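Local coordinates for Spermidine/putrescine ABC transporter, periplasmic binding protein (Treponema pallidum, PDB 2V84) that binds polyamines and probably serves as the extracytoplasmic receptor of an ABC-type spermidine and putrescine uptake system, at residues 35-48 with 274-288. Numbering follows the deposited sequence.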
loop_
_atom_site.group_PDB
_atom_site.type_symbol
_atom_site.label_atom_id
_atom_site.label_comp_id
_atom_site.label_asym_id
_atom_site.label_seq_id
_atom_site.Cartn_x
_atom_site.Cartn_y
_atom_site.Cartn_z
ATOM N N TYR A 35 6.885 -6.347 6.264
ATOM C CA TYR A 35 5.402 -6.222 6.230
ATOM C C TYR A 35 4.648 -7.221 7.124
ATOM O O TYR A 35 3.658 -6.866 7.783
ATOM C CB TYR A 35 4.905 -6.306 4.788
ATOM C CG TYR A 35 3.575 -5.642 4.528
ATOM C CD1 TYR A 35 3.071 -4.666 5.388
ATOM C CD2 TYR A 35 2.833 -5.989 3.407
ATOM C CE1 TYR A 35 1.835 -4.049 5.131
ATOM C CE2 TYR A 35 1.615 -5.400 3.139
ATOM C CZ TYR A 35 1.114 -4.436 3.993
ATOM O OH TYR A 35 -0.076 -3.837 3.683
ATOM N N THR A 36 5.141 -8.456 7.177
ATOM C CA THR A 36 4.769 -9.382 8.240
ATOM C C THR A 36 5.756 -9.256 9.428
ATOM O O THR A 36 6.918 -9.661 9.313
ATOM C CB THR A 36 4.700 -10.841 7.737
ATOM O OG1 THR A 36 3.987 -10.901 6.496
ATOM C CG2 THR A 36 3.996 -11.696 8.749
ATOM N N PRO A 37 5.300 -8.678 10.560
ATOM C CA PRO A 37 6.160 -8.463 11.727
ATOM C C PRO A 37 6.753 -9.776 12.242
ATOM O O PRO A 37 5.996 -10.693 12.613
ATOM C CB PRO A 37 5.195 -7.895 12.770
ATOM C CG PRO A 37 4.093 -7.291 11.978
ATOM C CD PRO A 37 3.927 -8.201 10.809
ATOM N N THR A 38 8.086 -9.860 12.274
ATOM C CA THR A 38 8.783 -11.084 12.688
ATOM C C THR A 38 8.237 -11.628 14.001
ATOM O O THR A 38 8.241 -12.840 14.214
ATOM C CB THR A 38 10.308 -10.883 12.836
ATOM O OG1 THR A 38 10.551 -9.713 13.617
ATOM C CG2 THR A 38 10.985 -10.739 11.479
ATOM N N SER A 39 7.757 -10.732 14.865
ATOM C CA SER A 39 7.181 -11.115 16.148
ATOM C C SER A 39 5.979 -12.032 15.977
ATOM O O SER A 39 5.776 -12.950 16.769
ATOM C CB SER A 39 6.776 -9.885 16.948
ATOM O OG SER A 39 5.813 -9.127 16.242
ATOM N N LEU A 40 5.184 -11.770 14.942
ATOM C CA LEU A 40 4.039 -12.596 14.604
ATOM C C LEU A 40 4.461 -13.913 13.950
ATOM O O LEU A 40 3.845 -14.969 14.186
ATOM C CB LEU A 40 3.087 -11.806 13.693
ATOM C CG LEU A 40 2.225 -10.781 14.427
ATOM C CD1 LEU A 40 1.490 -9.847 13.468
ATOM C CD2 LEU A 40 1.245 -11.466 15.382
ATOM N N ILE A 41 5.513 -13.858 13.137
ATOM C CA ILE A 41 6.073 -15.066 12.528
ATOM C C ILE A 41 6.593 -16.062 13.577
ATOM O O ILE A 41 6.277 -17.251 13.508
ATOM C CB ILE A 41 7.155 -14.730 11.478
ATOM C CG1 ILE A 41 6.486 -14.272 10.180
ATOM C CG2 ILE A 41 8.106 -15.931 11.234
ATOM C CD1 ILE A 41 7.392 -13.488 9.283
ATOM N N LYS A 42 7.366 -15.570 14.548
ATOM C CA LYS A 42 7.854 -16.385 15.663
ATOM C C LYS A 42 6.705 -17.076 16.396
ATOM O O LYS A 42 6.821 -18.239 16.771
ATOM C CB LYS A 42 8.652 -15.542 16.689
ATOM C CG LYS A 42 9.568 -14.437 16.134
ATOM C CD LYS A 42 11.066 -14.696 16.407
ATOM C CE LYS A 42 11.799 -15.253 15.172
ATOM N NZ LYS A 42 10.928 -16.144 14.304
ATOM N N LYS A 43 5.606 -16.353 16.603
ATOM C CA LYS A 43 4.446 -16.872 17.327
ATOM C C LYS A 43 3.764 -17.994 16.578
ATOM O O LYS A 43 3.374 -18.987 17.178
ATOM C CB LYS A 43 3.448 -15.756 17.650
ATOM C CG LYS A 43 3.798 -14.992 18.906
ATOM C CD LYS A 43 3.145 -13.629 18.972
ATOM C CE LYS A 43 3.903 -12.748 19.953
ATOM N NZ LYS A 43 3.040 -11.727 20.595
ATOM N N PHE A 44 3.617 -17.826 15.266
ATOM C CA PHE A 44 3.038 -18.856 14.404
ATOM C C PHE A 44 3.948 -20.074 14.401
ATOM O O PHE A 44 3.474 -21.210 14.402
ATOM C CB PHE A 44 2.869 -18.306 12.984
ATOM C CG PHE A 44 2.276 -19.284 12.005
ATOM C CD1 PHE A 44 0.904 -19.514 11.975
ATOM C CD2 PHE A 44 3.086 -19.950 11.089
ATOM C CE1 PHE A 44 0.346 -20.393 11.060
ATOM C CE2 PHE A 44 2.522 -20.851 10.166
ATOM C CZ PHE A 44 1.144 -21.061 10.160
ATOM N N GLU A 45 5.252 -19.821 14.417
ATOM C CA GLU A 45 6.247 -20.883 14.462
ATOM C C GLU A 45 6.171 -21.641 15.781
ATOM O O GLU A 45 6.201 -22.872 15.798
ATOM C CB GLU A 45 7.652 -20.310 14.264
ATOM C CG GLU A 45 8.031 -20.082 12.810
ATOM C CD GLU A 45 9.420 -19.496 12.655
ATOM O OE1 GLU A 45 9.917 -18.878 13.620
ATOM O OE2 GLU A 45 10.015 -19.651 11.568
ATOM N N GLN A 46 6.072 -20.909 16.887
ATOM C CA GLN A 46 5.983 -21.546 18.190
ATOM C C GLN A 46 4.646 -22.264 18.379
ATOM O O GLN A 46 4.611 -23.374 18.909
ATOM C CB GLN A 46 6.247 -20.554 19.326
ATOM C CG GLN A 46 7.073 -21.171 20.436
ATOM C CD GLN A 46 6.636 -20.747 21.826
ATOM O OE1 GLN A 46 6.493 -19.558 22.117
ATOM N NE2 GLN A 46 6.432 -21.728 22.698
ATOM N N GLN A 47 3.556 -21.654 17.921
ATOM C CA GLN A 47 2.227 -22.249 18.085
ATOM C C GLN A 47 2.072 -23.569 17.328
ATOM O O GLN A 47 1.613 -24.560 17.897
ATOM C CB GLN A 47 1.116 -21.274 17.685
ATOM C CG GLN A 47 -0.282 -21.899 17.675
ATOM C CD GLN A 47 -1.392 -20.867 17.698
ATOM O OE1 GLN A 47 -1.138 -19.666 17.674
ATOM N NE2 GLN A 47 -2.630 -21.331 17.768
ATOM N N TYR A 48 2.471 -23.582 16.060
ATOM C CA TYR A 48 2.265 -24.739 15.197
ATOM C C TYR A 48 3.491 -25.648 15.027
ATOM O O TYR A 48 3.439 -26.622 14.275
ATOM C CB TYR A 48 1.737 -24.283 13.828
ATOM C CG TYR A 48 0.359 -23.679 13.901
ATOM C CD1 TYR A 48 -0.770 -24.486 13.885
ATOM C CD2 TYR A 48 0.181 -22.301 14.006
ATOM C CE1 TYR A 48 -2.036 -23.946 13.960
ATOM C CE2 TYR A 48 -1.087 -21.747 14.083
ATOM C CZ TYR A 48 -2.188 -22.577 14.060
ATOM O OH TYR A 48 -3.453 -22.060 14.138
ATOM N N ALA A 274 -3.763 -21.584 7.422
ATOM C CA ALA A 274 -3.614 -21.489 8.863
ATOM C C ALA A 274 -2.939 -20.185 9.223
ATOM O O ALA A 274 -3.241 -19.575 10.253
ATOM C CB ALA A 274 -2.814 -22.681 9.404
ATOM N N PHE A 275 -2.026 -19.748 8.370
ATOM C CA PHE A 275 -1.370 -18.486 8.625
ATOM C C PHE A 275 -2.278 -17.291 8.395
ATOM O O PHE A 275 -2.288 -16.371 9.205
ATOM C CB PHE A 275 -0.068 -18.348 7.848
ATOM C CG PHE A 275 0.703 -17.122 8.232
ATOM C CD1 PHE A 275 1.590 -17.152 9.307
ATOM C CD2 PHE A 275 0.500 -15.917 7.553
ATOM C CE1 PHE A 275 2.288 -16.002 9.684
ATOM C CE2 PHE A 275 1.191 -14.761 7.925
ATOM C CZ PHE A 275 2.087 -14.808 8.990
ATOM N N ILE A 276 -3.089 -17.312 7.335
ATOM C CA ILE A 276 -4.051 -16.238 7.109
ATOM C C ILE A 276 -5.031 -16.172 8.286
ATOM O O ILE A 276 -5.362 -15.091 8.787
ATOM C CB ILE A 276 -4.854 -16.469 5.773
ATOM C CG1 ILE A 276 -3.886 -16.534 4.571
ATOM C CG2 ILE A 276 -5.929 -15.386 5.575
ATOM C CD1 ILE A 276 -4.554 -16.992 3.258
ATOM N N ASN A 277 -5.502 -17.348 8.704
ATOM C CA ASN A 277 -6.380 -17.456 9.855
ATOM C C ASN A 277 -5.713 -16.904 11.132
ATOM O O ASN A 277 -6.344 -16.189 11.891
ATOM C CB ASN A 277 -6.848 -18.907 10.044
ATOM C CG ASN A 277 -8.055 -19.007 10.950
ATOM O OD1 ASN A 277 -9.069 -18.364 10.705
ATOM N ND2 ASN A 277 -7.949 -19.812 12.009
ATOM N N PHE A 278 -4.431 -17.216 11.334
ATOM C CA PHE A 278 -3.651 -16.742 12.488
ATOM C C PHE A 278 -3.499 -15.208 12.454
ATOM O O PHE A 278 -3.704 -14.515 13.453
ATOM C CB PHE A 278 -2.280 -17.440 12.469
ATOM C CG PHE A 278 -1.281 -16.908 13.469
ATOM C CD1 PHE A 278 -0.429 -15.844 13.135
ATOM C CD2 PHE A 278 -1.131 -17.518 14.713
ATOM C CE1 PHE A 278 0.526 -15.366 14.061
ATOM C CE2 PHE A 278 -0.175 -17.050 15.642
ATOM C CZ PHE A 278 0.647 -15.979 15.309
ATOM N N PHE A 279 -3.164 -14.689 11.289
ATOM C CA PHE A 279 -2.898 -13.255 11.118
ATOM C C PHE A 279 -4.146 -12.425 11.418
ATOM O O PHE A 279 -4.067 -11.314 11.955
ATOM C CB PHE A 279 -2.407 -13.036 9.691
ATOM C CG PHE A 279 -1.803 -11.695 9.445
ATOM C CD1 PHE A 279 -0.477 -11.431 9.808
ATOM C CD2 PHE A 279 -2.546 -10.703 8.812
ATOM C CE1 PHE A 279 0.088 -10.167 9.558
ATOM C CE2 PHE A 279 -1.986 -9.446 8.545
ATOM C CZ PHE A 279 -0.666 -9.185 8.934
ATOM N N LEU A 280 -5.306 -12.993 11.080
ATOM C CA LEU A 280 -6.595 -12.340 11.313
ATOM C C LEU A 280 -7.190 -12.575 12.712
ATOM O O LEU A 280 -8.291 -12.107 12.986
ATOM C CB LEU A 280 -7.618 -12.741 10.250
ATOM C CG LEU A 280 -7.352 -12.250 8.813
ATOM C CD1 LEU A 280 -8.418 -12.819 7.887
ATOM C CD2 LEU A 280 -7.280 -10.741 8.709
ATOM N N GLU A 281 -6.482 -13.302 13.574
ATOM C CA GLU A 281 -6.842 -13.346 14.991
ATOM C C GLU A 281 -6.715 -11.922 15.539
ATOM O O GLU A 281 -5.708 -11.282 15.294
ATOM C CB GLU A 281 -5.923 -14.298 15.752
ATOM C CG GLU A 281 -6.565 -14.942 16.966
ATOM C CD GLU A 281 -7.675 -15.927 16.625
ATOM O OE1 GLU A 281 -7.372 -17.016 16.057
ATOM O OE2 GLU A 281 -8.849 -15.627 16.967
ATOM N N PRO A 282 -7.742 -11.426 16.256
ATOM C CA PRO A 282 -7.861 -10.022 16.693
ATOM C C PRO A 282 -6.627 -9.431 17.365
ATOM O O PRO A 282 -6.220 -8.314 17.024
ATOM C CB PRO A 282 -9.022 -10.081 17.682
ATOM C CG PRO A 282 -9.879 -11.156 17.123
ATOM C CD PRO A 282 -8.916 -12.206 16.688
ATOM N N ALA A 283 -6.052 -10.169 18.321
ATOM C CA ALA A 283 -4.853 -9.710 19.023
ATOM C C ALA A 283 -3.621 -9.694 18.133
ATOM O O ALA A 283 -2.758 -8.813 18.270
ATOM C CB ALA A 283 -4.598 -10.557 20.269
ATOM N N HIS A 284 -3.553 -10.662 17.220
ATOM C CA HIS A 284 -2.427 -10.814 16.305
ATOM C C HIS A 284 -2.496 -9.837 15.140
ATOM O O HIS A 284 -1.461 -9.389 14.639
ATOM C CB HIS A 284 -2.352 -12.254 15.809
ATOM C CG HIS A 284 -1.998 -13.233 16.885
ATOM N ND1 HIS A 284 -2.942 -13.801 17.716
ATOM C CD2 HIS A 284 -0.803 -13.723 17.286
ATOM C CE1 HIS A 284 -2.344 -14.613 18.568
ATOM N NE2 HIS A 284 -1.046 -14.590 18.323
ATOM N N TYR A 285 -3.717 -9.520 14.712
ATOM C CA TYR A 285 -3.939 -8.446 13.748
ATOM C C TYR A 285 -3.644 -7.085 14.369
ATOM O O TYR A 285 -3.000 -6.237 13.745
ATOM C CB TYR A 285 -5.344 -8.464 13.147
ATOM C CG TYR A 285 -5.357 -7.652 11.872
ATOM C CD1 TYR A 285 -4.786 -8.155 10.704
ATOM C CD2 TYR A 285 -5.898 -6.376 11.845
ATOM C CE1 TYR A 285 -4.769 -7.425 9.540
ATOM C CE2 TYR A 285 -5.882 -5.619 10.681
ATOM C CZ TYR A 285 -5.306 -6.145 9.539
ATOM O OH TYR A 285 -5.279 -5.408 8.377
ATOM N N ALA A 286 -4.077 -6.890 15.610
ATOM C CA ALA A 286 -3.781 -5.651 16.319
ATOM C C ALA A 286 -2.278 -5.461 16.510
ATOM O O ALA A 286 -1.787 -4.352 16.369
ATOM C CB ALA A 286 -4.496 -5.595 17.627
ATOM N N GLU A 287 -1.550 -6.538 16.807
ATOM C CA GLU A 287 -0.085 -6.466 16.895
ATOM C C GLU A 287 0.557 -6.070 15.562
ATOM O O GLU A 287 1.560 -5.339 15.535
ATOM C CB GLU A 287 0.507 -7.780 17.440
ATOM C CG GLU A 287 2.039 -7.874 17.378
ATOM C CD GLU A 287 2.574 -9.194 17.906
ATOM O OE1 GLU A 287 1.948 -9.758 18.813
ATOM O OE2 GLU A 287 3.623 -9.671 17.424
ATOM N N PHE A 288 -0.029 -6.541 14.459
ATOM C CA PHE A 288 0.380 -6.130 13.121
ATOM C C PHE A 288 0.178 -4.625 12.926
ATOM O O PHE A 288 1.096 -3.922 12.494
ATOM C CB PHE A 288 -0.384 -6.920 12.051
ATOM C CG PHE A 288 -0.359 -6.273 10.680
ATOM C CD1 PHE A 288 0.835 -6.127 9.971
ATOM C CD2 PHE A 288 -1.534 -5.805 10.103
ATOM C CE1 PHE A 288 0.860 -5.525 8.731
ATOM C CE2 PHE A 288 -1.517 -5.196 8.845
ATOM C CZ PHE A 288 -0.318 -5.057 8.162
HETATM O O HOH W 1 -4.797 -20.444 12.418
#
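Phe44, Phe275 and Phe278 build an aromatic cluster of two edge-to-face pairs. The edge of Phe275 points at one face of Phe44, with ring centroids 4.9 Å apart and planes at 81°; Phe275 CD1 sits over the centre of the Phe44 ring. Phe44 in turn directs its own edge at the face of Phe278, planes at 72°, while Phe44 CB lies over the centre of that ring as a CH-pi contact. With CG anti to the backbone N, the Phe44 side chain is carried toward segment 274-288, where its ring offers a face to Phe275 and an edge to Phe278.

Interlocking is mutual: Phe278 is a knob among Leu40, Phe44, Gln47 and Tyr48, and Leu40 another among Phe278, Phe279, His284 and Glu287. Leu40 CD1 approaches His284 O at 3.2 Å. The contact joins the first helix of one lobe of this periplasmic binding protein fold, 38-48, to late helices 269-279 and 282-292; segment 282-288 runs nearly antiparallel to helix 38-48. Leu27 of the preceding strand 26-32 also touches Phe44 and Phe275.

Polar bonds converge on Glu287. Ser39 OG donates to the anti lone pair of Glu287 OE2 at 2.5 Å, whereas Lys43 NZ forms a salt bridge with Glu287 OE1 at 2.9 Å, arriving on the syn side, 17° out of the carboxylate plane. Farther along, near Tyr48, one water bridges Tyr48 OH, Ala274 O and Asn277 ND2.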